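Local coordinates for protein hemoglobin (Mustelus griseus, PDB 1GCV) that carries oxygen from the gills to the peripheral tissues of a shark as a haem-containing heterotetramer of two alpha and two beta chains, at residues W3-E6 / E7-E10. Residues are numbered along the deposited sequence; the frame is centred on the assembly and turned at random.
Sequences WTQE and ERDE
Glu7 and Thr4 grip each other reciprocally at the start of helix 5-17. The backbone N of Glu7 donates to Thr4 OG1 at 3.2 Å, and in return the Glu7 carboxylate takes the N-H of Thr4 on OE1 at 3.1 Å, the donor standing well above the carboxylate plane. With CG beside its own backbone N (chi1 -60°) and the chain extended beyond it, Glu7 runs back past the threonine hydroxyl to the amide just ahead of the helix. Glu7 OE1 also lies 3.2 Å from Trp3 CE3, the carboxylate turned 71° from the indole plane, and forms a salt bridge with Lys122 of helix 114-132, whose ammonium makes a cation-pi contact with Trp3. Were Glu7 replaced by an alanine, the Thr4 N-H would probably lose its side-chain acceptor and the Lys122 charge its carboxylate mate. The reciprocal bonds of Thr4 and Glu7 make a capping box, with Thr4 as N-cap of the first helix of the globin fold. The next residue, Arg8, donates its N-H to Thr4 O at 3.1 Å, nearly straight at 167°. Its side chain stretches from CG to NE alongside Trp3, whose CB sits over one face of the guanidinium, near the rim. At the guanidinium edge a water accepts from Arg8 NE and donates to Trp3 O, both at 2.7 Å, while Arg8 NH1 forms a salt bridge with Asp69. Asp9 continues the helical pattern, its N bonded to Gln5 O at 2.9 Å. Glu10 N likewise reaches Glu6 O, whereas its carboxylate leads away to Arg108 and the Trp120 indole N-H.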
loop_
_atom_site.group_PDB
_atom_site.type_symbol
_atom_site.label_atom_id
_atom_site.label_comp_id
_atom_site.label_asym_id
_atom_site.label_seq_id
_atom_site.Cartn_x
_atom_site.Cartn_y
_atom_site.Cartn_z
ATOM N N TRP B 3 -8.774 -16.187 -17.372
ATOM C CA TRP B 3 -8.485 -17.388 -16.605
ATOM C C TRP B 3 -8.039 -18.534 -17.498
ATOM O O TRP B 3 -8.540 -18.693 -18.617
ATOM C CB TRP B 3 -9.725 -17.842 -15.829
ATOM C CG TRP B 3 -10.245 -16.831 -14.875
ATOM C CD1 TRP B 3 -11.333 -16.032 -15.048
ATOM C CD2 TRP B 3 -9.708 -16.511 -13.589
ATOM N NE1 TRP B 3 -11.513 -15.230 -13.946
ATOM C CE2 TRP B 3 -10.528 -15.503 -13.034
ATOM C CE3 TRP B 3 -8.614 -16.976 -12.850
ATOM C CZ2 TRP B 3 -10.289 -14.950 -11.771
ATOM C CZ3 TRP B 3 -8.377 -16.426 -11.593
ATOM C CH2 TRP B 3 -9.211 -15.424 -11.069
ATOM N N THR B 4 -7.091 -19.321 -17.001
ATOM C CA THR B 4 -6.619 -20.495 -17.720
ATOM C C THR B 4 -7.506 -21.605 -17.169
ATOM O O THR B 4 -8.123 -21.430 -16.123
ATOM C CB THR B 4 -5.132 -20.817 -17.400
ATOM O OG1 THR B 4 -5.005 -21.209 -16.028
ATOM C CG2 THR B 4 -4.249 -19.602 -17.654
ATOM N N GLN B 5 -7.594 -22.733 -17.863
ATOM C CA GLN B 5 -8.427 -23.828 -17.379
ATOM C C GLN B 5 -7.909 -24.352 -16.034
ATOM O O GLN B 5 -8.700 -24.747 -15.179
ATOM C CB GLN B 5 -8.471 -24.959 -18.410
ATOM C CG GLN B 5 -9.617 -25.945 -18.221
ATOM C CD GLN B 5 -10.971 -25.272 -18.035
ATOM O OE1 GLN B 5 -11.699 -25.583 -17.092
ATOM N NE2 GLN B 5 -11.316 -24.355 -18.934
ATOM N N GLU B 6 -6.590 -24.344 -15.844
ATOM C CA GLU B 6 -5.990 -24.813 -14.592
ATOM C C GLU B 6 -6.448 -23.964 -13.404
ATOM O O GLU B 6 -6.696 -24.490 -12.319
ATOM C CB GLU B 6 -4.452 -24.774 -14.655
ATOM C CG GLU B 6 -3.794 -24.641 -13.262
ATOM C CD GLU B 6 -2.269 -24.638 -13.280
ATOM O OE1 GLU B 6 -1.666 -23.868 -14.061
ATOM O OE2 GLU B 6 -1.671 -25.407 -12.497
ATOM N N GLU B 7 -6.540 -22.653 -13.609
ATOM C CA GLU B 7 -6.966 -21.743 -12.554
ATOM C C GLU B 7 -8.430 -21.957 -12.228
ATOM O O GLU B 7 -8.811 -21.990 -11.062
ATOM C CB GLU B 7 -6.738 -20.301 -12.984
ATOM C CG GLU B 7 -5.290 -19.993 -13.275
ATOM C CD GLU B 7 -5.096 -18.583 -13.781
ATOM O OE1 GLU B 7 -6.021 -18.049 -14.427
ATOM O OE2 GLU B 7 -4.016 -18.007 -13.530
ATOM N N ARG B 8 -9.254 -22.095 -13.261
ATOM C CA ARG B 8 -10.679 -22.334 -13.066
ATOM C C ARG B 8 -10.859 -23.616 -12.255
ATOM O O ARG B 8 -11.628 -23.659 -11.293
ATOM C CB ARG B 8 -11.380 -22.518 -14.409
ATOM C CG ARG B 8 -11.362 -21.325 -15.316
ATOM C CD ARG B 8 -12.142 -21.651 -16.578
ATOM N NE ARG B 8 -12.080 -20.580 -17.564
ATOM C CZ ARG B 8 -12.931 -19.561 -17.606
ATOM N NH1 ARG B 8 -12.809 -18.622 -18.537
ATOM N NH2 ARG B 8 -13.904 -19.479 -16.711
ATOM N N ASP B 9 -10.143 -24.660 -12.659
ATOM C CA ASP B 9 -10.221 -25.953 -11.996
ATOM C C ASP B 9 -9.782 -25.911 -10.536
ATOM O O ASP B 9 -10.439 -26.483 -9.672
ATOM C CB ASP B 9 -9.378 -26.982 -12.755
ATOM C CG ASP B 9 -10.023 -27.415 -14.067
ATOM O OD1 ASP B 9 -9.369 -28.140 -14.845
ATOM O OD2 ASP B 9 -11.184 -27.026 -14.320
ATOM N N GLU B 10 -8.669 -25.242 -10.264
ATOM C CA GLU B 10 -8.168 -25.143 -8.900
ATOM C C GLU B 10 -9.201 -24.486 -8.001
ATOM O O GLU B 10 -9.476 -24.966 -6.903
ATOM C CB GLU B 10 -6.873 -24.332 -8.865
ATOM C CG GLU B 10 -6.514 -23.790 -7.485
ATOM C CD GLU B 10 -6.100 -24.881 -6.507
ATOM O OE1 GLU B 10 -6.247 -24.669 -5.282
ATOM O OE2 GLU B 10 -5.629 -25.947 -6.961
HETATM O O HOH W 1 -10.350 -20.387 -19.570
#